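Local coordinates for protein pyruvate formate-lyase 2 (Archaeoglobus fulgidus, PDB 2F3O) that is a glycyl radical enzyme of the pyruvate formate-lyase family whose reaction is not established, though it probably has lyase activity, at residues L131-I135 with R496-L501; A504-V508 with V528-G532. One frame throughout, in Å; residues are numbered along the deposited sequence.

Interaction 1: L131-I135 with R496-L501; sequences LMPDI and RGSNVL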
ATOM      1  N   LEU A 131       4.081   4.882  28.934  1.00 41.89           N
ATOM      2  CA  LEU A 131       4.313   3.920  27.881  1.00 41.94           C
ATOM      3  C   LEU A 131       5.657   3.254  27.996  1.00 42.43           C
ATOM      4  O   LEU A 131       5.904   2.260  27.316  1.00 42.21           O
ATOM      5  CB  LEU A 131       4.267   4.625  26.536  1.00 41.89           C
ATOM      6  CG  LEU A 131       2.935   5.016  25.936  1.00 40.91           C
ATOM      7  CD1 LEU A 131       3.189   5.742  24.634  1.00 40.00           C
ATOM      8  CD2 LEU A 131       2.175   3.755  25.702  1.00 41.13           C
ATOM      9  N   MET A 132       6.543   3.827  28.807  1.00 43.34           N
ATOM     10  CA  MET A 132       7.859   3.218  29.078  1.00 44.43           C
ATOM     11  C   MET A 132       8.351   3.449  30.515  1.00 45.15           C
ATOM     12  O   MET A 132       9.480   3.898  30.707  1.00 45.10           O
ATOM     13  CB  MET A 132       8.921   3.723  28.074  1.00 44.12           C
ATOM     14  CG  MET A 132       9.089   5.258  28.042  1.00 44.59           C
ATOM     15  SD  MET A 132      10.079   5.936  26.698  1.00 44.86           S
ATOM     16  CE  MET A 132      11.714   5.981  27.367  1.00 46.16           C
ATOM     17  N   PRO A 133       7.538   3.094  31.534  1.00 45.95           N
ATOM     18  CA  PRO A 133       7.957   3.541  32.846  1.00 46.70           C
ATOM     19  C   PRO A 133       9.226   2.817  33.316  1.00 47.76           C
ATOM     20  O   PRO A 133      10.085   3.414  33.974  1.00 48.42           O
ATOM     21  CB  PRO A 133       6.747   3.221  33.729  1.00 46.39           C
ATOM     22  CG  PRO A 133       6.041   2.150  33.056  1.00 45.73           C
ATOM     23  CD  PRO A 133       6.309   2.279  31.601  1.00 46.18           C
ATOM     24  N   ASP A 134       9.385   1.572  32.906  1.00 48.52           N
ATOM     25  CA  ASP A 134      10.565   0.824  33.239  1.00 49.58           C
ATOM     26  C   ASP A 134      11.831   1.374  32.586  1.00 50.35           C
ATOM     27  O   ASP A 134      12.904   1.214  33.134  1.00 50.93           O
ATOM     28  CB  ASP A 134      10.370  -0.629  32.854  1.00 49.78           C
ATOM     29  CG  ASP A 134      10.239  -0.826  31.352  1.00 50.41           C
ATOM     30  OD1 ASP A 134       9.703   0.056  30.634  1.00 50.59           O
ATOM     31  OD2 ASP A 134      10.680  -1.891  30.886  1.00 51.20           O
ATOM     32  N   ILE A 135      11.714   2.026  31.431  1.00 50.97           N
ATOM     33  CA  ILE A 135      12.894   2.582  30.765  1.00 51.17           C
ATOM     34  C   ILE A 135      13.312   3.906  31.414  1.00 51.68           C
ATOM     35  O   ILE A 135      14.499   4.100  31.713  1.00 51.67           O
ATOM     36  CB  ILE A 135      12.687   2.707  29.244  1.00 50.98           C
ATOM     37  CG1 ILE A 135      12.422   1.325  28.676  1.00 50.95           C
ATOM     38  CG2 ILE A 135      13.924   3.271  28.550  1.00 50.43           C
ATOM     39  CD1 ILE A 135      12.638   1.237  27.216  1.00 50.62           C
ATOM     40  N   ARG A 496      13.435   0.440  21.931  1.00 40.25           N
ATOM     41  CA  ARG A 496      12.079   0.593  22.437  1.00 39.91           C
ATOM     42  C   ARG A 496      11.858   2.007  22.968  1.00 39.55           C
ATOM     43  O   ARG A 496      10.850   2.638  22.656  1.00 39.83           O
ATOM     44  CB  ARG A 496      11.757  -0.435  23.521  1.00 39.91           C
ATOM     45  CG  ARG A 496      10.350  -0.260  24.064  1.00 40.86           C
ATOM     46  CD  ARG A 496       9.820  -1.494  24.784  1.00 44.12           C
ATOM     47  NE  ARG A 496       9.860  -1.326  26.231  1.00 44.37           N
ATOM     48  CZ  ARG A 496      10.790  -1.875  27.001  1.00 44.41           C
ATOM     49  NH1 ARG A 496      10.772  -1.652  28.299  1.00 42.53           N
ATOM     50  NH2 ARG A 496      11.742  -2.637  26.466  1.00 44.63           N
ATOM     51  N   GLY A 497      12.818   2.511  23.736  1.00 38.83           N
ATOM     52  CA  GLY A 497      12.682   3.812  24.356  1.00 38.32           C
ATOM     53  C   GLY A 497      12.629   4.945  23.348  1.00 37.94           C
ATOM     54  O   GLY A 497      11.779   5.826  23.449  1.00 38.28           O
ATOM     55  N   SER A 498      13.502   4.904  22.352  1.00 36.86           N
ATOM     56  CA  SER A 498      13.603   5.991  21.418  1.00 36.34           C
ATOM     57  C   SER A 498      12.386   6.032  20.523  1.00 36.23           C
ATOM     58  O   SER A 498      11.959   7.096  20.103  1.00 36.21           O
ATOM     59  CB  SER A 498      14.855   5.834  20.575  1.00 36.48           C
ATOM     60  OG  SER A 498      14.831   6.678  19.443  1.00 37.83           O
ATOM     61  N   ASN A 499      11.828   4.863  20.244  1.00 36.13           N
ATOM     62  CA  ASN A 499      10.641   4.765  19.423  1.00 35.98           C
ATOM     63  C   ASN A 499       9.423   5.322  20.119  1.00 36.30           C
ATOM     64  O   ASN A 499       8.623   6.038  19.507  1.00 36.47           O
ATOM     65  CB  ASN A 499      10.419   3.336  18.977  1.00 35.51           C
ATOM     66  CG  ASN A 499      11.303   2.967  17.806  1.00 36.55           C
ATOM     67  OD1 ASN A 499      11.795   3.850  17.108  1.00 39.99           O
ATOM     68  ND2 ASN A 499      11.517   1.678  17.582  1.00 34.78           N
ATOM     69  N   VAL A 500       9.306   5.046  21.409  1.00 36.51           N
ATOM     70  CA  VAL A 500       8.225   5.635  22.176  1.00 36.91           C
ATOM     71  C   VAL A 500       8.376   7.147  22.160  1.00 37.23           C
ATOM     72  O   VAL A 500       7.430   7.860  21.873  1.00 37.83           O
ATOM     73  CB  VAL A 500       8.162   5.096  23.621  1.00 37.04           C
ATOM     74  CG1 VAL A 500       7.149   5.868  24.443  1.00 35.84           C
ATOM     75  CG2 VAL A 500       7.796   3.629  23.620  1.00 37.12           C
ATOM     76  N   LEU A 501       9.592   7.624  22.380  1.00 37.42           N
ATOM     77  CA  LEU A 501       9.873   9.053  22.346  1.00 37.14           C
ATOM     78  C   LEU A 501       9.610   9.691  20.980  1.00 37.33           C
ATOM     79  O   LEU A 501       9.230  10.862  20.921  1.00 37.56           O
ATOM     80  CB  LEU A 501      11.323   9.304  22.761  1.00 36.79           C
ATOM     81  CG  LEU A 501      11.655   9.716  24.198  1.00 36.26           C
ATOM     82  CD1 LEU A 501      10.439   9.714  25.042  1.00 34.07           C
ATOM     83  CD2 LEU A 501      12.748   8.842  24.822  1.00 35.53           C
TER
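M132 and V500 run alongside each other but point opposite ways, SD of M132 3.7 Å from V500 CG1, and the bent end of the methionine carries CE over the backbone of G497, 3.8 Å from the CA. With no side chain at G497, the methionine tip and I135 can approach helix 477-508. L131 CB completes the apolar part, 3.8 Å from V500 CG1, all of it buried. The side toward solvent is polar. There OD2 of the exposed D134 forms a salt bridge of 2.6 Å with R496 NH1, the carboxylate and guanidinium planes nearly coplanar at 28°. R496 CG is anti to the backbone N (chi1 179°), and a bend at chi3 turns the guanidinium toward D134, while I135 CD1 sits 3.5 Å above the centre of one of its faces. A leucine in place of R496 would probably deprive D134 of its charged mate and I135 CD1 of the flat group it rests on. The turn leading into helix 133-140, with M132 at its N-cap, packs with the first helical residues against helix 477-508, with L147 and F145 of strand 145-147 and A128 of helix 124-128 around it.

Interaction 2: A504-V508 with V528-G532; sequences ANAEV and VSRGG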
ATOM      1  N   ALA A 504       6.174  10.147  20.664  1.00 36.62           N
ATOM      2  CA  ALA A 504       5.853  11.228  21.596  1.00 36.25           C
ATOM      3  C   ALA A 504       6.110  12.600  21.002  1.00 36.23           C
ATOM      4  O   ALA A 504       5.300  13.517  21.198  1.00 36.26           O
ATOM      5  CB  ALA A 504       6.616  11.069  22.894  1.00 36.00           C
ATOM      6  N   ASN A 505       7.226  12.735  20.281  1.00 35.96           N
ATOM      7  CA  ASN A 505       7.536  13.965  19.583  1.00 35.91           C
ATOM      8  C   ASN A 505       6.482  14.250  18.529  1.00 36.23           C
ATOM      9  O   ASN A 505       5.909  15.326  18.500  1.00 36.48           O
ATOM     10  CB  ASN A 505       8.905  13.889  18.937  1.00 36.05           C
ATOM     11  CG  ASN A 505      10.018  14.388  19.855  1.00 37.25           C
ATOM     12  OD1 ASN A 505      10.443  15.552  19.749  1.00 37.65           O
ATOM     13  ND2 ASN A 505      10.512  13.508  20.748  1.00 34.77           N
ATOM     14  N   ALA A 506       6.169  13.252  17.707  1.00 36.41           N
ATOM     15  CA  ALA A 506       5.141  13.380  16.665  1.00 36.02           C
ATOM     16  C   ALA A 506       3.811  13.849  17.211  1.00 35.81           C
ATOM     17  O   ALA A 506       3.066  14.538  16.522  1.00 36.08           O
ATOM     18  CB  ALA A 506       4.958  12.069  15.930  1.00 36.01           C
ATOM     19  N   GLU A 507       3.529  13.501  18.455  1.00 35.41           N
ATOM     20  CA  GLU A 507       2.249  13.827  19.025  1.00 35.48           C
ATOM     21  C   GLU A 507       2.190  15.150  19.743  1.00 35.06           C
ATOM     22  O   GLU A 507       1.173  15.828  19.655  1.00 35.42           O
ATOM     23  CB  GLU A 507       1.786  12.726  19.958  1.00 35.71           C
ATOM     24  CG  GLU A 507       1.386  11.474  19.233  1.00 37.42           C
ATOM     25  CD  GLU A 507       0.196  11.690  18.323  1.00 39.52           C
ATOM     26  OE1 GLU A 507      -0.883  12.074  18.826  1.00 39.91           O
ATOM     27  OE2 GLU A 507       0.334  11.453  17.103  1.00 40.65           O
ATOM     28  N   VAL A 508       3.245  15.525  20.466  1.00 34.56           N
ATOM     29  CA  VAL A 508       3.168  16.750  21.289  1.00 34.21           C
ATOM     30  C   VAL A 508       4.092  17.880  20.852  1.00 34.04           C
ATOM     31  O   VAL A 508       4.005  18.995  21.359  1.00 34.26           O
ATOM     32  CB  VAL A 508       3.367  16.478  22.811  1.00 34.18           C
ATOM     33  CG1 VAL A 508       2.856  15.099  23.197  1.00 33.73           C
ATOM     34  CG2 VAL A 508       4.820  16.634  23.211  1.00 33.67           C
ATOM     35  N   VAL A 528       7.887  16.317   9.515  1.00 36.32           N
ATOM     36  CA  VAL A 528       9.145  15.635   9.771  1.00 36.10           C
ATOM     37  C   VAL A 528       9.194  14.652  10.961  1.00 36.48           C
ATOM     38  O   VAL A 528       9.837  13.601  10.875  1.00 37.17           O
ATOM     39  CB  VAL A 528      10.284  16.669   9.848  1.00 36.10           C
ATOM     40  CG1 VAL A 528      10.429  17.261  11.225  1.00 35.17           C
ATOM     41  CG2 VAL A 528      11.582  16.065   9.331  1.00 35.86           C
ATOM     42  N   SER A 529       8.468  14.942  12.037  1.00 35.99           N
ATOM     43  CA  SER A 529       8.516  14.101  13.198  1.00 35.75           C
ATOM     44  C   SER A 529       7.606  12.897  13.028  1.00 36.19           C
ATOM     45  O   SER A 529       7.579  11.986  13.860  1.00 36.49           O
ATOM     46  CB  SER A 529       8.097  14.896  14.408  1.00 35.20           C
ATOM     47  OG  SER A 529       6.747  15.228  14.307  1.00 36.11           O
ATOM     48  N   ARG A 530       6.854  12.897  11.941  1.00 36.42           N
ATOM     49  CA  ARG A 530       5.930  11.821  11.646  1.00 36.64           C
ATOM     50  C   ARG A 530       6.538  10.967  10.509  1.00 36.52           C
ATOM     51  O   ARG A 530       6.050   9.886  10.181  1.00 36.63           O
ATOM     52  CB  ARG A 530       4.570  12.439  11.293  1.00 36.58           C
ATOM     53  CG  ARG A 530       3.478  11.487  10.846  1.00 38.03           C
ATOM     54  CD  ARG A 530       2.821  10.790  12.012  1.00 39.81           C
ATOM     55  NE  ARG A 530       2.081  11.723  12.849  1.00 40.19           N
ATOM     56  CZ  ARG A 530       1.419  11.360  13.940  1.00 42.42           C
ATOM     57  NH1 ARG A 530       1.399  10.078  14.323  1.00 42.70           N
ATOM     58  NH2 ARG A 530       0.767  12.278  14.644  1.00 42.82           N
ATOM     59  N   GLY A 531       7.628  11.445   9.923  1.00 35.95           N
ATOM     60  CA  GLY A 531       8.343  10.619   8.987  1.00 35.97           C
ATOM     61  C   GLY A 531       8.337  11.041   7.542  1.00 36.36           C
ATOM     62  O   GLY A 531       8.718  10.264   6.692  1.00 36.77           O
ATOM     63  N   GLY A 532       7.939  12.272   7.247  1.00 36.79           N
ATOM     64  CA  GLY A 532       7.887  12.751   5.866  1.00 36.74           C
ATOM     65  C   GLY A 532       9.196  12.864   5.097  1.00 37.52           C
ATOM     66  O   GLY A 532       9.162  13.080   3.891  1.00 37.66           O
TER
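R530 lays its guanidinium over the methyl group of A506 and meets E507 at the rim of the same group. The setting is the C-terminal turn of the long helix 477-508, packed against the loop that leads from helix 521-524 into strand 535-543, one of the parallel-paired strands of a mixed sheet in this pyruvate formate-lyase-like fold. A506 CB lies 4.1 Å above the centre of the guanidinium plane, so the alanine supports one face of the arginine. E507 crosses that arginine obliquely, the carboxylate and guanidinium planes standing 73° apart. The two form a salt bridge that falls on one oxygen: R530 NH2 hydrogen-bonds E507 OE2 at 2.6 Å, and R530 NH1 adds a weak bond to the same OE2 at 3.3 Å. For the NH2 bond, E507 OE2 is met nearly along its C-O axis and lies 19° out of the guanidinium plane. Although E507 starts out away from the loop, its chain folds back at chi2 (-63°) to deliver the carboxylate; bends at chi2 and chi3 of R530 bring the other partner round to it. E191 of the second subunit makes a long, weak ion pair with R530 NH1. Next to the arginine in sequence, the buried S529 faces the helix backbone at A506, with its hydroxyl hydrogen-bonded to D527 OD2 just before the segment. The backbones come closest here, 4.9 Å between the CA atoms of A506 and S529, and A506 CB is 3.3 Å from S529 O.

Interactions 1 and 2 follow one another along helix 477-508: residues 496-501 receive the turn into helix 133-140, and residues 504-508, at the helix's end, meet the 528-532 loop. Their centres are about 15 Å apart. N505 ties the two regions together, its ND2 bonding to L501 O one turn back and to E149 O. At interaction 1, V187 and I41 of the second subunit pack on R496 and L131; at interaction 2 that subunit comes in through the weak pair of its E191 with R530. The centres lie about 22 and 20 Å from the centre of the chain, on the same side of it. The side chain of N505 is about 14 Å from a bound glycerol, too far for contact.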